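Local coordinates for replication initiation and membrane attachment protein (Geobacillus stearothermophilus 10, PDB 5WTN) that assembles as a tetramer and probably acts as a primosomal protein in the initiation and restart of DNA replication, at residues Asp12-Gln17 / Ala61-Leu66; Phe206-Phe211 / Ala232-Ala237. All coordinates share one frame; numbering follows the deposited sequence.

Interaction 1. Residues Asp12-Gln17 / Ala61-Leu66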
loop_
_atom_site.group_PDB
_atom_site.type_symbol
_atom_site.label_atom_id
_atom_site.label_comp_id
_atom_site.label_asym_id
_atom_site.label_seq_id
_atom_site.Cartn_x
_atom_site.Cartn_y
_atom_site.Cartn_z
ATOM N N ASP A 12 -31.935 -10.192 -0.894
ATOM C CA ASP A 12 -31.815 -8.763 -0.628
ATOM C C ASP A 12 -30.568 -8.232 -1.336
ATOM O O ASP A 12 -29.576 -8.954 -1.536
ATOM C CB ASP A 12 -31.732 -8.478 0.876
ATOM C CG ASP A 12 -33.076 -8.615 1.584
ATOM O OD1 ASP A 12 -34.112 -8.384 0.917
ATOM O OD2 ASP A 12 -33.096 -8.937 2.808
ATOM N N ARG A 13 -30.598 -6.966 -1.737
ATOM C CA ARG A 13 -29.489 -6.402 -2.507
ATOM C C ARG A 13 -28.645 -5.397 -1.722
ATOM O O ARG A 13 -29.159 -4.682 -0.864
ATOM C CB ARG A 13 -30.009 -5.752 -3.792
ATOM C CG ARG A 13 -30.833 -6.682 -4.668
ATOM C CD ARG A 13 -31.109 -6.060 -6.027
ATOM N NE ARG A 13 -31.379 -4.628 -5.928
ATOM C CZ ARG A 13 -32.574 -4.108 -5.667
ATOM N NH1 ARG A 13 -33.618 -4.904 -5.478
ATOM N NH2 ARG A 13 -32.727 -2.793 -5.596
ATOM N N TYR A 14 -27.349 -5.346 -2.028
ATOM C CA TYR A 14 -26.465 -4.367 -1.406
ATOM C C TYR A 14 -25.621 -3.593 -2.403
ATOM O O TYR A 14 -25.497 -3.951 -3.579
ATOM C CB TYR A 14 -25.554 -5.026 -0.385
ATOM C CG TYR A 14 -24.527 -5.956 -0.980
ATOM C CD1 TYR A 14 -23.219 -5.531 -1.216
ATOM C CD2 TYR A 14 -24.845 -7.271 -1.272
ATOM C CE1 TYR A 14 -22.259 -6.396 -1.737
ATOM C CE2 TYR A 14 -23.884 -8.145 -1.795
ATOM C CZ TYR A 14 -22.599 -7.698 -2.029
ATOM O OH TYR A 14 -21.665 -8.560 -2.551
ATOM N N THR A 15 -25.052 -2.509 -1.904
ATOM C CA THR A 15 -23.947 -1.842 -2.555
ATOM C C THR A 15 -22.923 -1.542 -1.468
ATOM O O THR A 15 -23.291 -1.388 -0.301
ATOM C CB THR A 15 -24.400 -0.555 -3.237
ATOM O OG1 THR A 15 -23.254 0.095 -3.790
ATOM C CG2 THR A 15 -25.061 0.393 -2.243
ATOM N N VAL A 16 -21.644 -1.492 -1.837
ATOM C CA VAL A 16 -20.587 -1.082 -0.912
ATOM C C VAL A 16 -20.052 0.287 -1.287
ATOM O O VAL A 16 -19.658 0.516 -2.433
ATOM C CB VAL A 16 -19.392 -2.015 -0.965
ATOM C CG1 VAL A 16 -18.417 -1.678 0.178
ATOM C CG2 VAL A 16 -19.831 -3.441 -0.915
ATOM N N GLN A 17 -19.986 1.189 -0.314
ATOM C CA GLN A 17 -19.452 2.532 -0.565
ATOM C C GLN A 17 -18.509 3.050 0.530
ATOM O O GLN A 17 -18.486 2.533 1.663
ATOM C CB GLN A 17 -20.610 3.508 -0.841
ATOM C CG GLN A 17 -21.260 3.223 -2.186
ATOM C CD GLN A 17 -22.532 3.975 -2.441
ATOM O OE1 GLN A 17 -23.572 3.364 -2.695
ATOM N NE2 GLN A 17 -22.467 5.302 -2.417
ATOM N N ALA A 61 -25.545 -6.120 -6.063
ATOM C CA ALA A 61 -25.276 -7.541 -5.949
ATOM C C ALA A 61 -26.286 -8.096 -4.954
ATOM O O ALA A 61 -26.900 -7.341 -4.208
ATOM C CB ALA A 61 -23.865 -7.758 -5.460
ATOM N N THR A 62 -26.480 -9.404 -4.955
ATOM C CA THR A 62 -27.385 -10.026 -3.991
ATOM C C THR A 62 -26.497 -10.691 -2.986
ATOM O O THR A 62 -25.367 -11.060 -3.312
ATOM C CB THR A 62 -28.349 -11.059 -4.633
ATOM O OG1 THR A 62 -27.629 -12.232 -5.041
ATOM C CG2 THR A 62 -29.062 -10.460 -5.830
ATOM N N HIS A 63 -26.967 -10.844 -1.760
ATOM C CA HIS A 63 -26.098 -11.418 -0.738
ATOM C C HIS A 63 -25.577 -12.818 -1.073
ATOM O O HIS A 63 -24.687 -13.324 -0.388
ATOM C CB HIS A 63 -26.772 -11.382 0.627
ATOM C CG HIS A 63 -26.721 -10.034 1.277
ATOM N ND1 HIS A 63 -27.465 -8.963 0.829
ATOM C CD2 HIS A 63 -26.020 -9.588 2.344
ATOM C CE1 HIS A 63 -27.218 -7.914 1.591
ATOM N NE2 HIS A 63 -26.348 -8.268 2.519
ATOM N N HIS A 64 -26.145 -13.446 -2.103
ATOM C CA HIS A 64 -25.611 -14.692 -2.625
ATOM C C HIS A 64 -24.146 -14.503 -2.959
ATOM O O HIS A 64 -23.307 -15.339 -2.620
ATOM C CB HIS A 64 -26.371 -15.094 -3.880
ATOM C CG HIS A 64 -27.609 -15.880 -3.603
ATOM N ND1 HIS A 64 -27.690 -16.802 -2.580
ATOM C CD2 HIS A 64 -28.820 -15.886 -4.215
ATOM C CE1 HIS A 64 -28.895 -17.341 -2.569
ATOM N NE2 HIS A 64 -29.598 -16.803 -3.552
ATOM N N ARG A 65 -23.841 -13.386 -3.610
ATOM C CA ARG A 65 -22.468 -13.077 -3.988
ATOM C C ARG A 65 -21.490 -13.077 -2.796
ATOM O O ARG A 65 -20.453 -13.716 -2.850
ATOM C CB ARG A 65 -22.429 -11.744 -4.713
ATOM C CG ARG A 65 -21.059 -11.311 -5.165
ATOM C CD ARG A 65 -21.195 -9.995 -5.848
ATOM N NE ARG A 65 -19.935 -9.377 -6.215
ATOM C CZ ARG A 65 -19.758 -8.722 -7.355
ATOM N NH1 ARG A 65 -20.763 -8.649 -8.224
ATOM N NH2 ARG A 65 -18.585 -8.154 -7.633
ATOM N N LEU A 66 -21.869 -12.409 -1.712
ATOM C CA LEU A 66 -21.062 -12.414 -0.496
ATOM C C LEU A 66 -20.873 -13.827 0.063
ATOM O O LEU A 66 -19.799 -14.166 0.561
ATOM C CB LEU A 66 -21.691 -11.511 0.567
ATOM C CG LEU A 66 -21.361 -10.019 0.472
ATOM C CD1 LEU A 66 -22.031 -9.248 1.599
ATOM C CD2 LEU A 66 -19.857 -9.799 0.484
#
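Tyr14 and Ala61 form an antiparallel hydrogen-bonded pair between strands 13-17 and 61-62. Tyr14 N gives to Ala61 O at 3.0 Å, and Ala61 N gives back to Tyr14 O at 3.3 Å. The Tyr14 side chain carries most of the rest. Its CG sits in the crowded position between the backbone N and the carbonyl carbon (chi1 68°), and the ring comes nearer to 61-66 than its CB does. Tyr14 CB lies 3.9 Å from His63 CE1. Further out, Tyr14 CD2 is over one face of the imidazole, 3.8 Å from His63 ND1. This is a T-shaped pair, the tyrosine edge toward the histidine face, with planes at 64°. Tyr14 CE2 meets Thr62 O at the ring edge. Tyr14 CZ packs on Ala61 CB at 3.7 Å, while Leu66 CD1 makes a CH-pi contact over one face. At the tip, Tyr14 OH is 3.4 Å from Leu66 CG and also touches Arg65 CD; its hydrogen bond goes to Glu52.

Two bonds tie His63 to Asp12, just before strand 13-17. Asp12 O accepts from His63 N and from His63 ND1, the latter at 3.2 Å and nearly straight (175°). Asp12 O lies in the imidazole plane, but ND1 stands above the carbonyl plane. The hydrogen bond of His63 NE2 to Tyr107 further fixes the ring's rotation.

Helix 40-55, strand 61-62, helices 63-70 and 74-86, then strands 90-95 and 104-109 follow the order of a winged-helix domain, here probably with strand 13-17 added before it. Strand 13-17 lies between 61-62 and 104-109. Glu52 of helix 40-55 also pairs with Arg65, and Leu66 touches that helix and helix 74-86.

Interaction 2. Residues Phe206-Phe211 / Ala232-Ala237; sequences FDFELF and AIKKLA
Helix-to-helix packing in the mainly helical second domain of this fragment joins the start of helix 208-217 to the middle of helix 227-240. The contact is apolar, made by three phenylalanines around Ile233. Phe206 precedes the helix. Its CG is anti to the backbone N (chi1 179°), which places it beside Ala237 CB. Ile233 and Ala237, one turn apart, both approach the ring from the same side. Ile233 CG2 sits over one face in a CH-pi contact, 3.9 Å from the ring centroid and offset toward the rim. Ala237 CB approaches Phe206 CD1 obliquely. Phe206 CD2 in turn stands over the centre of the Phe208 ring. An alanine in place of Phe206 would probably open a gap beside Ile233 CG2 and leave the Phe208 ring freer to turn.

Phe208 reaches across to Lys234, whose CG lies at the ring edge, 3.8 Å from Phe208 CE2. Lys230 makes a cation-pi contact with the same ring. Asp207 is the N-cap of helix 208-217, and its OD2 accepts from Leu210 N at 3.1 Å. Behind the contact, Ile233 touches Leu266 of helix 263-278. Phe211 and Ile233 meet tip to tip, Phe211 CZ 3.6 Å from Ile233 CD1.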
loop_
_atom_site.group_PDB
_atom_site.type_symbol
_atom_site.label_atom_id
_atom_site.label_comp_id
_atom_site.label_asym_id
_atom_site.label_seq_id
_atom_site.Cartn_x
_atom_site.Cartn_y
_atom_site.Cartn_z
ATOM N N PHE A 206 -0.842 40.721 6.398
ATOM C CA PHE A 206 -2.024 41.574 6.459
ATOM C C PHE A 206 -2.010 42.469 7.695
ATOM O O PHE A 206 -1.719 41.992 8.797
ATOM C CB PHE A 206 -3.285 40.700 6.501
ATOM C CG PHE A 206 -4.565 41.482 6.589
ATOM C CD1 PHE A 206 -5.104 42.079 5.457
ATOM C CD2 PHE A 206 -5.229 41.623 7.795
ATOM C CE1 PHE A 206 -6.275 42.794 5.525
ATOM C CE2 PHE A 206 -6.407 42.350 7.870
ATOM C CZ PHE A 206 -6.927 42.937 6.735
ATOM N N ASP A 207 -2.396 43.736 7.556
ATOM C CA ASP A 207 -2.272 44.615 8.707
ATOM C C ASP A 207 -3.542 44.580 9.536
ATOM O O ASP A 207 -4.494 45.298 9.260
ATOM C CB ASP A 207 -2.042 46.041 8.202
ATOM C CG ASP A 207 -1.801 47.049 9.326
ATOM O OD1 ASP A 207 -1.384 48.184 8.999
ATOM O OD2 ASP A 207 -2.019 46.729 10.523
ATOM N N PHE A 208 -3.500 43.847 10.637
ATOM C CA PHE A 208 -4.676 43.715 11.472
ATOM C C PHE A 208 -4.879 44.934 12.355
ATOM O O PHE A 208 -6.007 45.271 12.702
ATOM C CB PHE A 208 -4.585 42.475 12.343
ATOM C CG PHE A 208 -4.841 41.195 11.610
ATOM C CD1 PHE A 208 -6.129 40.695 11.492
ATOM C CD2 PHE A 208 -3.795 40.471 11.068
ATOM C CE1 PHE A 208 -6.364 39.512 10.837
ATOM C CE2 PHE A 208 -4.023 39.279 10.417
ATOM C CZ PHE A 208 -5.306 38.800 10.293
ATOM N N GLU A 209 -3.782 45.576 12.741
ATOM C CA GLU A 209 -3.852 46.752 13.594
ATOM C C GLU A 209 -4.774 47.793 12.945
ATOM O O GLU A 209 -5.744 48.257 13.562
ATOM C CB GLU A 209 -2.452 47.327 13.815
ATOM C CG GLU A 209 -2.337 48.332 14.968
ATOM C CD GLU A 209 -1.303 49.420 14.695
ATOM O OE1 GLU A 209 -0.407 49.192 13.850
ATOM O OE2 GLU A 209 -1.393 50.506 15.316
ATOM N N LEU A 210 -4.485 48.132 11.691
ATOM C CA LEU A 210 -5.306 49.074 10.945
ATOM C C LEU A 210 -6.721 48.530 10.761
ATOM O O LEU A 210 -7.708 49.234 10.998
ATOM C CB LEU A 210 -4.677 49.346 9.586
ATOM C CG LEU A 210 -5.399 50.417 8.783
ATOM C CD1 LEU A 210 -5.282 51.745 9.508
ATOM C CD2 LEU A 210 -4.856 50.514 7.363
ATOM N N PHE A 211 -6.800 47.269 10.342
ATOM C CA PHE A 211 -8.061 46.590 10.056
ATOM C C PHE A 211 -9.038 46.673 11.220
ATOM O O PHE A 211 -10.192 47.050 11.041
ATOM C CB PHE A 211 -7.773 45.133 9.701
ATOM C CG PHE A 211 -8.995 44.277 9.598
ATOM C CD1 PHE A 211 -9.448 43.547 10.689
ATOM C CD2 PHE A 211 -9.695 44.185 8.404
ATOM C CE1 PHE A 211 -10.591 42.751 10.589
ATOM C CE2 PHE A 211 -10.836 43.393 8.306
ATOM C CZ PHE A 211 -11.281 42.680 9.398
ATOM N N ALA A 232 -8.723 33.021 8.017
ATOM C CA ALA A 232 -9.309 33.100 6.686
ATOM C C ALA A 232 -8.974 34.427 6.027
ATOM O O ALA A 232 -8.652 34.493 4.834
ATOM C CB ALA A 232 -10.801 32.928 6.775
ATOM N N ILE A 233 -9.072 35.489 6.814
ATOM C CA ILE A 233 -8.733 36.823 6.350
ATOM C C ILE A 233 -7.308 36.853 5.816
ATOM O O ILE A 233 -7.074 37.318 4.704
ATOM C CB ILE A 233 -8.896 37.840 7.485
ATOM C CG1 ILE A 233 -10.384 38.124 7.719
ATOM C CG2 ILE A 233 -8.109 39.111 7.194
ATOM C CD1 ILE A 233 -10.646 39.182 8.759
ATOM N N LYS A 234 -6.381 36.327 6.615
ATOM C CA LYS A 234 -4.977 36.212 6.251
ATOM C C LYS A 234 -4.799 35.582 4.875
ATOM O O LYS A 234 -4.090 36.116 4.032
ATOM C CB LYS A 234 -4.244 35.369 7.303
ATOM C CG LYS A 234 -3.375 36.153 8.281
ATOM C CD LYS A 234 -3.058 35.332 9.544
ATOM C CE LYS A 234 -2.153 34.130 9.268
ATOM N NZ LYS A 234 -2.224 33.055 10.332
ATOM N N LYS A 235 -5.449 34.447 4.643
ATOM C CA LYS A 235 -5.255 33.718 3.394
ATOM C C LYS A 235 -5.828 34.515 2.251
ATOM O O LYS A 235 -5.261 34.541 1.161
ATOM C CB LYS A 235 -5.911 32.340 3.443
ATOM C CG LYS A 235 -5.566 31.521 4.669
ATOM C CD LYS A 235 -5.734 30.035 4.384
ATOM C CE LYS A 235 -5.381 29.173 5.594
ATOM N NZ LYS A 235 -5.913 27.788 5.423
ATOM N N LEU A 236 -6.958 35.166 2.502
ATOM C CA LEU A 236 -7.625 35.931 1.461
ATOM C C LEU A 236 -6.779 37.142 1.058
ATOM O O LEU A 236 -6.544 37.396 -0.131
ATOM C CB LEU A 236 -9.007 36.340 1.940
ATOM C CG LEU A 236 -9.950 35.137 1.955
ATOM C CD1 LEU A 236 -11.290 35.482 2.606
ATOM C CD2 LEU A 236 -10.141 34.625 0.532
ATOM N N ALA A 237 -6.296 37.861 2.065
ATOM C CA ALA A 237 -5.436 39.012 1.852
ATOM C C ALA A 237 -4.186 38.623 1.082
ATOM O O ALA A 237 -3.741 39.345 0.188
ATOM C CB ALA A 237 -5.050 39.625 3.179
#

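In the fold
Interactions 1 and 2 lie on opposite sides of the chain's centre. Their centres are 53 Å apart and their nearest atoms about 28 Å apart, so they do not touch. They share no helix, strand or sheet. They follow in series: interaction 1 closes before interaction 2 opens. The first belongs to the mixed sheet and helices of the N-terminal domain, the second to the mainly helical second domain of this fragment. Each therefore joins parts within its own domain. Both lie near other copies of the protein. Arg65 packs on Leu136 of the third subunit, and Lys235 forms a salt bridge with Asp121 of the second, consistent with the tetramer.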